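PDB 7DG2: MAGE domain-containing protein, which probably serves as the Nse3 subunit of the Smc5/6 complex, pairing with Nse1 to bind and shape Nse4. Local coordinates for residues H4-V16 and V39-R53. Numbering follows the deposited sequence.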
ATOM      1  N   HIS B   4      -7.861 -13.654 -33.579  1.00 47.08           N
ATOM      2  CA  HIS B   4      -8.006 -13.125 -32.227  1.00 43.16           C
ATOM      3  C   HIS B   4      -9.279 -12.294 -32.076  1.00 44.41           C
ATOM      4  O   HIS B   4      -9.375 -11.201 -32.628  1.00 44.51           O
ATOM      5  CB  HIS B   4      -6.792 -12.268 -31.849  1.00 42.32           C
ATOM      6  CG  HIS B   4      -5.523 -13.047 -31.678  1.00 37.41           C
ATOM      7  ND1 HIS B   4      -5.503 -14.360 -31.263  1.00 40.72           N
ATOM      8  CD2 HIS B   4      -4.229 -12.691 -31.863  1.00 36.09           C
ATOM      9  CE1 HIS B   4      -4.252 -14.782 -31.201  1.00 35.58           C
ATOM     10  NE2 HIS B   4      -3.459 -13.788 -31.560  1.00 35.51           N
ATOM     11  N   SER B   5     -10.246 -12.802 -31.314  1.00 46.56           N
ATOM     12  CA  SER B   5     -11.458 -12.038 -31.050  1.00 41.91           C
ATOM     13  C   SER B   5     -11.151 -10.843 -30.153  1.00 43.81           C
ATOM     14  O   SER B   5     -10.265 -10.892 -29.295  1.00 44.07           O
ATOM     15  CB  SER B   5     -12.521 -12.919 -30.396  1.00 46.84           C
ATOM     16  OG  SER B   5     -12.111 -13.360 -29.110  1.00 48.91           O
ATOM     17  N   GLN B   6     -11.896  -9.754 -30.362  1.00 44.40           N
ATOM     18  CA  GLN B   6     -11.684  -8.563 -29.549  1.00 42.52           C
ATOM     19  C   GLN B   6     -12.040  -8.812 -28.089  1.00 39.32           C
ATOM     20  O   GLN B   6     -11.482  -8.161 -27.200  1.00 37.15           O
ATOM     21  CB  GLN B   6     -12.479  -7.389 -30.115  1.00 46.14           C
ATOM     22  CG  GLN B   6     -11.990  -6.947 -31.487  1.00 54.33           C
ATOM     23  CD  GLN B   6     -12.607  -5.641 -31.947  1.00 57.64           C
ATOM     24  OE1 GLN B   6     -13.158  -4.881 -31.145  1.00 61.09           O
ATOM     25  NE2 GLN B   6     -12.519  -5.373 -33.248  1.00 60.51           N
ATOM     26  N   GLU B   7     -12.939  -9.766 -27.818  1.00 37.80           N
ATOM     27  CA  GLU B   7     -13.253 -10.103 -26.431  1.00 37.21           C
ATOM     28  C   GLU B   7     -12.056 -10.737 -25.732  1.00 35.56           C
ATOM     29  O   GLU B   7     -11.700 -10.348 -24.612  1.00 32.89           O
ATOM     30  CB  GLU B   7     -14.460 -11.036 -26.357  1.00 36.96           C
ATOM     31  CG  GLU B   7     -14.758 -11.493 -24.932  1.00 40.43           C
ATOM     32  CD  GLU B   7     -15.771 -12.619 -24.861  1.00 45.99           C
ATOM     33  OE1 GLU B   7     -16.148 -13.151 -25.927  1.00 51.35           O
ATOM     34  OE2 GLU B   7     -16.186 -12.974 -23.736  1.00 46.39           O
ATOM     35  N   GLN B   8     -11.420 -11.720 -26.374  1.00 37.62           N
ATOM     36  CA  GLN B   8     -10.264 -12.356 -25.749  1.00 35.43           C
ATOM     37  C   GLN B   8      -9.091 -11.390 -25.620  1.00 30.01           C
ATOM     38  O   GLN B   8      -8.345 -11.465 -24.640  1.00 30.11           O
ATOM     39  CB  GLN B   8      -9.851 -13.610 -26.527  1.00 38.95           C
ATOM     40  CG  GLN B   8     -10.839 -14.782 -26.428  1.00 41.65           C
ATOM     41  CD  GLN B   8     -11.138 -15.221 -24.990  1.00 45.97           C
ATOM     42  OE1 GLN B   8     -10.242 -15.616 -24.235  1.00 41.82           O
ATOM     43  NE2 GLN B   8     -12.411 -15.158 -24.612  1.00 46.70           N
ATOM     44  N   VAL B   9      -8.919 -10.476 -26.581  1.00 32.23           N
ATOM     45  CA  VAL B   9      -7.858  -9.476 -26.481  1.00 31.41           C
ATOM     46  C   VAL B   9      -8.147  -8.490 -25.354  1.00 28.53           C
ATOM     47  O   VAL B   9      -7.241  -8.108 -24.604  1.00 23.28           O
ATOM     48  CB  VAL B   9      -7.668  -8.765 -27.830  1.00 33.00           C
ATOM     49  CG1 VAL B   9      -6.690  -7.603 -27.692  1.00 30.08           C
ATOM     50  CG2 VAL B   9      -7.183  -9.759 -28.872  1.00 35.33           C
ATOM     51  N   ASN B  10      -9.407  -8.053 -25.215  1.00 25.66           N
ATOM     52  CA  ASN B  10      -9.779  -7.205 -24.082  1.00 26.70           C
ATOM     53  C   ASN B  10      -9.438  -7.878 -22.760  1.00 22.52           C
ATOM     54  O   ASN B  10      -8.927  -7.238 -21.831  1.00 21.06           O
ATOM     55  CB  ASN B  10     -11.275  -6.886 -24.119  1.00 31.58           C
ATOM     56  CG  ASN B  10     -11.623  -5.851 -25.148  1.00 36.71           C
ATOM     57  OD1 ASN B  10     -10.831  -4.953 -25.433  1.00 37.73           O
ATOM     58  ND2 ASN B  10     -12.822  -5.960 -25.715  1.00 41.21           N
ATOM     59  N   LEU B  11      -9.759  -9.167 -22.646  1.00 23.08           N
ATOM     60  CA  LEU B  11      -9.477  -9.892 -21.413  1.00 22.54           C
ATOM     61  C   LEU B  11      -7.983  -9.908 -21.118  1.00 20.73           C
ATOM     62  O   LEU B  11      -7.571  -9.736 -19.963  1.00 17.79           O
ATOM     63  CB  LEU B  11     -10.024 -11.319 -21.507  1.00 25.14           C
ATOM     64  CG  LEU B  11     -11.548 -11.448 -21.558  1.00 28.46           C
ATOM     65  CD1 LEU B  11     -11.949 -12.903 -21.726  1.00 35.74           C
ATOM     66  CD2 LEU B  11     -12.188 -10.868 -20.315  1.00 31.60           C
ATOM     67  N   LYS B  12      -7.154 -10.105 -22.155  1.00 18.77           N
ATOM     68  CA  LYS B  12      -5.708 -10.113 -21.942  1.00 18.29           C
ATOM     69  C   LYS B  12      -5.215  -8.757 -21.476  1.00 17.34           C
ATOM     70  O   LYS B  12      -4.285  -8.676 -20.667  1.00 16.26           O
ATOM     71  CB  LYS B  12      -4.955 -10.483 -23.222  1.00 20.45           C
ATOM     72  CG  LYS B  12      -5.327 -11.790 -23.825  1.00 27.69           C
ATOM     73  CD  LYS B  12      -5.175 -12.887 -22.828  1.00 28.09           C
ATOM     74  CE  LYS B  12      -3.748 -13.145 -22.495  1.00 24.61           C
ATOM     75  NZ  LYS B  12      -3.684 -14.391 -21.710  1.00 29.50           N
ATOM     76  N   VAL B  13      -5.776  -7.673 -22.031  1.00 14.51           N
ATOM     77  CA  VAL B  13      -5.358  -6.338 -21.610  1.00 15.98           C
ATOM     78  C   VAL B  13      -5.603  -6.156 -20.120  1.00 15.46           C
ATOM     79  O   VAL B  13      -4.739  -5.666 -19.387  1.00 15.24           O
ATOM     80  CB  VAL B  13      -6.078  -5.251 -22.430  1.00 15.13           C
ATOM     81  CG1 VAL B  13      -5.822  -3.874 -21.832  1.00 16.96           C
ATOM     82  CG2 VAL B  13      -5.580  -5.291 -23.889  1.00 17.61           C
ATOM     83  N   GLY B  14      -6.796  -6.534 -19.654  1.00 16.04           N
ATOM     84  CA  GLY B  14      -7.086  -6.434 -18.232  1.00 15.78           C
ATOM     85  C   GLY B  14      -6.133  -7.253 -17.381  1.00 15.64           C
ATOM     86  O   GLY B  14      -5.707  -6.813 -16.309  1.00 15.80           O
ATOM     87  N   GLU B  15      -5.781  -8.453 -17.848  1.00 13.67           N
ATOM     88  CA  GLU B  15      -4.842  -9.284 -17.102  1.00 12.92           C
ATOM     89  C   GLU B  15      -3.468  -8.632 -17.021  1.00 13.36           C
ATOM     90  O   GLU B  15      -2.786  -8.722 -15.994  1.00 15.03           O
ATOM     91  CB  GLU B  15      -4.758 -10.673 -17.747  1.00 17.06           C
ATOM     92  CG  GLU B  15      -6.063 -11.434 -17.603  1.00 21.10           C
ATOM     93  CD  GLU B  15      -6.192 -12.650 -18.515  1.00 29.31           C
ATOM     94  OE1 GLU B  15      -5.284 -12.922 -19.321  1.00 25.65           O
ATOM     95  OE2 GLU B  15      -7.237 -13.332 -18.426  1.00 36.09           O
ATOM     96  N   VAL B  16      -3.023  -8.001 -18.109  1.00 12.29           N
ATOM     97  CA  VAL B  16      -1.725  -7.332 -18.073  1.00 12.69           C
ATOM     98  C   VAL B  16      -1.746  -6.178 -17.075  1.00 12.73           C
ATOM     99  O   VAL B  16      -0.769  -5.947 -16.354  1.00 13.15           O
ATOM    100  CB  VAL B  16      -1.328  -6.851 -19.482  1.00 11.01           C
ATOM    101  CG1 VAL B  16      -0.121  -5.947 -19.390  1.00 10.65           C
ATOM    102  CG2 VAL B  16      -1.029  -8.072 -20.378  1.00 13.87           C
ATOM    103  N   VAL B  39       1.793 -13.674 -19.050  1.00 15.16           N
ATOM    104  CA  VAL B  39       0.430 -13.192 -19.206  1.00 15.01           C
ATOM    105  C   VAL B  39      -0.050 -13.289 -20.654  1.00 15.09           C
ATOM    106  O   VAL B  39      -1.140 -13.800 -20.920  1.00 16.14           O
ATOM    107  CB  VAL B  39       0.298 -11.746 -18.674  1.00 16.38           C
ATOM    108  CG1 VAL B  39      -1.147 -11.307 -18.711  1.00 17.01           C
ATOM    109  CG2 VAL B  39       0.844 -11.670 -17.264  1.00 19.54           C
ATOM    110  N   ILE B  40       0.716 -12.741 -21.599  1.00 15.25           N
ATOM    111  CA  ILE B  40       0.164 -12.595 -22.944  1.00 16.05           C
ATOM    112  C   ILE B  40       0.101 -13.938 -23.664  1.00 17.31           C
ATOM    113  O   ILE B  40      -0.843 -14.196 -24.427  1.00 16.00           O
ATOM    114  CB  ILE B  40       0.970 -11.524 -23.707  1.00 14.66           C
ATOM    115  CG1 ILE B  40       0.728 -10.174 -22.996  1.00 16.11           C
ATOM    116  CG2 ILE B  40       0.544 -11.449 -25.175  1.00 16.37           C
ATOM    117  CD1 ILE B  40       1.358  -8.963 -23.673  1.00 15.00           C
ATOM    118  N   LYS B  41       1.068 -14.818 -23.406  1.00 18.99           N
ATOM    119  CA  LYS B  41       1.014 -16.218 -23.819  1.00 19.51           C
ATOM    120  C   LYS B  41       0.757 -16.357 -25.318  1.00 19.94           C
ATOM    121  O   LYS B  41       1.557 -15.869 -26.123  1.00 19.23           O
ATOM    122  CB  LYS B  41      -0.031 -16.962 -22.987  1.00 19.30           C
ATOM    123  CG  LYS B  41       0.370 -17.113 -21.517  1.00 19.40           C
ATOM    124  CD  LYS B  41      -0.835 -17.518 -20.664  1.00 23.16           C
ATOM    125  CE  LYS B  41      -0.418 -17.885 -19.255  1.00 30.20           C
ATOM    126  NZ  LYS B  41      -1.588 -18.376 -18.470  1.00 29.93           N
ATOM    127  N   GLU B  42      -0.341 -17.009 -25.716  1.00 18.95           N
ATOM    128  CA  GLU B  42      -0.522 -17.286 -27.142  1.00 21.64           C
ATOM    129  C   GLU B  42      -0.936 -16.059 -27.953  1.00 22.26           C
ATOM    130  O   GLU B  42      -1.100 -16.172 -29.175  1.00 22.60           O
ATOM    131  CB  GLU B  42      -1.538 -18.418 -27.333  1.00 25.82           C
ATOM    132  CG  GLU B  42      -2.982 -18.027 -27.074  1.00 29.36           C
ATOM    133  CD  GLU B  42      -3.432 -18.254 -25.636  1.00 31.86           C
ATOM    134  OE1 GLU B  42      -2.612 -18.119 -24.701  1.00 25.89           O
ATOM    135  OE2 GLU B  42      -4.628 -18.555 -25.442  1.00 35.27           O
ATOM    136  N   TYR B  43      -1.097 -14.895 -27.324  1.00 18.88           N
ATOM    137  CA  TYR B  43      -1.351 -13.647 -28.036  1.00 20.98           C
ATOM    138  C   TYR B  43      -0.074 -12.839 -28.262  1.00 17.26           C
ATOM    139  O   TYR B  43      -0.142 -11.644 -28.576  1.00 17.54           O
ATOM    140  CB  TYR B  43      -2.393 -12.822 -27.280  1.00 22.82           C
ATOM    141  CG  TYR B  43      -3.717 -13.540 -27.170  1.00 22.81           C
ATOM    142  CD1 TYR B  43      -3.966 -14.426 -26.135  1.00 23.98           C
ATOM    143  CD2 TYR B  43      -4.699 -13.366 -28.136  1.00 30.89           C
ATOM    144  CE1 TYR B  43      -5.179 -15.105 -26.047  1.00 29.74           C
ATOM    145  CE2 TYR B  43      -5.904 -14.033 -28.060  1.00 33.60           C
ATOM    146  CZ  TYR B  43      -6.142 -14.897 -27.014  1.00 34.60           C
ATOM    147  OH  TYR B  43      -7.345 -15.558 -26.951  1.00 38.06           O
ATOM    148  N   LYS B  44       1.090 -13.475 -28.158  1.00 15.97           N
ATOM    149  CA  LYS B  44       2.339 -12.732 -28.256  1.00 20.06           C
ATOM    150  C   LYS B  44       2.554 -12.108 -29.630  1.00 19.13           C
ATOM    151  O   LYS B  44       3.329 -11.152 -29.729  1.00 17.19           O
ATOM    152  CB  LYS B  44       3.530 -13.623 -27.907  1.00 25.26           C
ATOM    153  CG  LYS B  44       3.657 -14.843 -28.768  1.00 24.94           C
ATOM    154  CD  LYS B  44       4.972 -15.538 -28.480  1.00 34.46           C
ATOM    155  CE  LYS B  44       6.127 -14.604 -28.769  1.00 36.62           C
ATOM    156  NZ  LYS B  44       6.134 -14.181 -30.200  1.00 43.01           N
ATOM    157  N   ASP B  45       1.880 -12.601 -30.679  1.00 19.63           N
ATOM    158  CA  ASP B  45       1.997 -11.967 -31.991  1.00 19.58           C
ATOM    159  C   ASP B  45       1.480 -10.532 -31.984  1.00 22.16           C
ATOM    160  O   ASP B  45       1.886  -9.731 -32.836  1.00 21.22           O
ATOM    161  CB  ASP B  45       1.246 -12.772 -33.064  1.00 22.71           C
ATOM    162  CG  ASP B  45      -0.238 -12.917 -32.762  1.00 28.61           C
ATOM    163  OD1 ASP B  45      -0.601 -13.085 -31.575  1.00 32.84           O
ATOM    164  OD2 ASP B  45      -1.054 -12.874 -33.706  1.00 37.60           O
ATOM    165  N   ILE B  46       0.602 -10.189 -31.043  1.00 16.91           N
ATOM    166  CA  ILE B  46       0.118  -8.818 -30.920  1.00 16.88           C
ATOM    167  C   ILE B  46       0.470  -8.245 -29.552  1.00 15.62           C
ATOM    168  O   ILE B  46      -0.275  -7.421 -29.004  1.00 15.56           O
ATOM    169  CB  ILE B  46      -1.397  -8.752 -31.169  1.00 19.94           C
ATOM    170  CG1 ILE B  46      -2.165  -9.648 -30.190  1.00 20.77           C
ATOM    171  CG2 ILE B  46      -1.724  -9.135 -32.622  1.00 23.46           C
ATOM    172  CD1 ILE B  46      -3.670  -9.281 -30.110  1.00 23.85           C
ATOM    173  N   TYR B  47       1.613  -8.637 -28.995  1.00 15.28           N
ATOM    174  CA  TYR B  47       1.961  -8.106 -27.677  1.00 16.66           C
ATOM    175  C   TYR B  47       2.166  -6.593 -27.679  1.00 16.91           C
ATOM    176  O   TYR B  47       1.813  -5.957 -26.670  1.00 14.61           O
ATOM    177  CB  TYR B  47       3.178  -8.846 -27.081  1.00 16.62           C
ATOM    178  CG  TYR B  47       4.533  -8.206 -27.303  1.00 15.83           C
ATOM    179  CD1 TYR B  47       4.901  -7.044 -26.634  1.00 16.93           C
ATOM    180  CD2 TYR B  47       5.461  -8.785 -28.159  1.00 18.59           C
ATOM    181  CE1 TYR B  47       6.110  -6.459 -26.830  1.00 18.47           C
ATOM    182  CE2 TYR B  47       6.706  -8.203 -28.359  1.00 18.92           C
ATOM    183  CZ  TYR B  47       7.016  -7.037 -27.696  1.00 20.02           C
ATOM    184  OH  TYR B  47       8.233  -6.437 -27.878  1.00 21.47           O
ATOM    185  N   PRO B  48       2.718  -5.953 -28.723  1.00 13.29           N
ATOM    186  CA  PRO B  48       2.822  -4.484 -28.658  1.00 14.21           C
ATOM    187  C   PRO B  48       1.469  -3.800 -28.490  1.00 14.87           C
ATOM    188  O   PRO B  48       1.361  -2.849 -27.697  1.00 15.72           O
ATOM    189  CB  PRO B  48       3.504  -4.126 -29.993  1.00 12.74           C
ATOM    190  CG  PRO B  48       4.325  -5.402 -30.323  1.00 13.26           C
ATOM    191  CD  PRO B  48       3.366  -6.486 -29.949  1.00 16.47           C
ATOM    192  N   GLU B  49       0.426  -4.268 -29.196  1.00 12.58           N
ATOM    193  CA  GLU B  49      -0.905  -3.691 -29.018  1.00 14.92           C
ATOM    194  C   GLU B  49      -1.424  -3.937 -27.612  1.00 15.22           C
ATOM    195  O   GLU B  49      -2.049  -3.061 -27.009  1.00 13.32           O
ATOM    196  CB  GLU B  49      -1.890  -4.279 -30.029  1.00 15.57           C
ATOM    197  CG  GLU B  49      -3.250  -3.653 -29.948  1.00 20.70           C
ATOM    198  CD  GLU B  49      -4.316  -4.385 -30.744  1.00 22.48           C
ATOM    199  OE1 GLU B  49      -5.506  -4.043 -30.552  1.00 31.57           O
ATOM    200  OE2 GLU B  49      -3.973  -5.284 -31.549  1.00 24.07           O
ATOM    201  N   ILE B  50      -1.181  -5.127 -27.071  1.00 13.34           N
ATOM    202  CA  ILE B  50      -1.761  -5.453 -25.768  1.00 13.23           C
ATOM    203  C   ILE B  50      -1.106  -4.626 -24.666  1.00 14.36           C
ATOM    204  O   ILE B  50      -1.794  -4.089 -23.788  1.00 14.82           O
ATOM    205  CB  ILE B  50      -1.660  -6.967 -25.505  1.00 14.08           C
ATOM    206  CG1 ILE B  50      -2.657  -7.703 -26.411  1.00 14.79           C
ATOM    207  CG2 ILE B  50      -1.927  -7.275 -24.030  1.00 14.97           C
ATOM    208  CD1 ILE B  50      -2.516  -9.232 -26.401  1.00 15.61           C
ATOM    209  N   ILE B  51       0.227  -4.530 -24.674  1.00 14.10           N
ATOM    210  CA  ILE B  51       0.905  -3.697 -23.682  1.00 13.59           C
ATOM    211  C   ILE B  51       0.544  -2.226 -23.889  1.00 14.77           C
ATOM    212  O   ILE B  51       0.397  -1.471 -22.921  1.00 14.63           O
ATOM    213  CB  ILE B  51       2.428  -3.945 -23.708  1.00 15.56           C
ATOM    214  CG1 ILE B  51       2.721  -5.409 -23.336  1.00 14.91           C
ATOM    215  CG2 ILE B  51       3.156  -3.001 -22.749  1.00 15.56           C
ATOM    216  CD1 ILE B  51       4.194  -5.744 -23.222  1.00 17.10           C
ATOM    217  N   HIS B  52       0.351  -1.802 -25.142  1.00 12.76           N
ATOM    218  CA  HIS B  52      -0.095  -0.433 -25.384  1.00 13.24           C
ATOM    219  C   HIS B  52      -1.449  -0.166 -24.731  1.00 13.95           C
ATOM    220  O   HIS B  52      -1.630   0.842 -24.038  1.00 13.93           O
ATOM    221  CB  HIS B  52      -0.162  -0.163 -26.891  1.00 15.17           C
ATOM    222  CG  HIS B  52      -0.748   1.171 -27.227  1.00 17.07           C
ATOM    223  ND1 HIS B  52      -0.103   2.359 -26.951  1.00 18.12           N
ATOM    224  CD2 HIS B  52      -1.942   1.511 -27.767  1.00 21.01           C
ATOM    225  CE1 HIS B  52      -0.862   3.372 -27.335  1.00 15.94           C
ATOM    226  NE2 HIS B  52      -1.987   2.885 -27.825  1.00 23.01           N
ATOM    227  N   ARG B  53      -2.415  -1.058 -24.938  1.00 14.29           N
ATOM    228  CA  ARG B  53      -3.731  -0.832 -24.351  1.00 12.19           C
ATOM    229  C   ARG B  53      -3.670  -0.865 -22.825  1.00 12.00           C
ATOM    230  O   ARG B  53      -4.397  -0.121 -22.159  1.00 13.45           O
ATOM    231  CB  ARG B  53      -4.729  -1.859 -24.883  1.00 15.92           C
ATOM    232  CG  ARG B  53      -4.985  -1.733 -26.390  1.00 15.53           C
ATOM    233  CD  ARG B  53      -6.017  -2.754 -26.869  1.00 20.90           C
ATOM    234  NE  ARG B  53      -7.250  -2.634 -26.100  1.00 31.93           N
ATOM    235  CZ  ARG B  53      -8.284  -3.468 -26.191  1.00 39.86           C
ATOM    236  NH1 ARG B  53      -8.246  -4.495 -27.031  1.00 40.38           N
ATOM    237  NH2 ARG B  53      -9.359  -3.272 -25.437  1.00 43.91           N
TER
HETATM  238  O   HOH W   1      -3.051 -14.534 -18.744  1.00 34.57           O
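His4 and Lys12 take the Tyr43 ring between them, one from each side of its plane. Lys12 lays its aliphatic chain over one face, a CH-pi contact with CG 4.1 Å from the ring centroid. On the other side the His4 imidazole, one of its faces covered by Tyr43 CD2, sits with its plane tilted 44° to the phenol; the centroids are 4.5 Å apart. Gln8 CB lies against Tyr43 OH. With an alanine in place of Tyr43, a gap would probably open between the imidazole and the lysine chain, leaving their bonds to Asp45 and Val39 O without the ring that backs them.

Hydrogen bonds brace both flanks of the ring. His4 NE2 donates to the syn lone pair of Asp45 OD1 at 2.9 Å (N-H...O 156°), with the oxygen close to the imidazole plane. Two bends along its chain curl Lys12 over the tyrosine and bring NZ to 2.7 Å from Val39 O, almost in line with that carbonyl. Glu15 forms a salt bridge with the same NZ, though its hydrogen bond through OE1 is weak, and a water donates to both Glu15 OE1 and Val39 O.

Helix 6-23 and helix 47-62 belong to a winged-helix unit, the first of the two expected in a MAGE domain; helix 32-40 lies between them in sequence. The segments 6-16 and 47-53 cross at -58°, their axes 8.8 Å apart at closest approach.

Apolar contacts fill this crossing. Ile50 is a knob in the hole formed by Val9, Lys12, Val13 and Val16. Val16 CG2 touches Ile50 CG2 and also Val39 CG1, at 3.6 Å, tying in the end of helix 32-40. Nearer the N-terminus, Val9 CG2 meets Ile46 CD1 tip to tip (3.8 Å), while Val13 CG2 lies over a face of the Arg53 guanidinium, offset toward its rim.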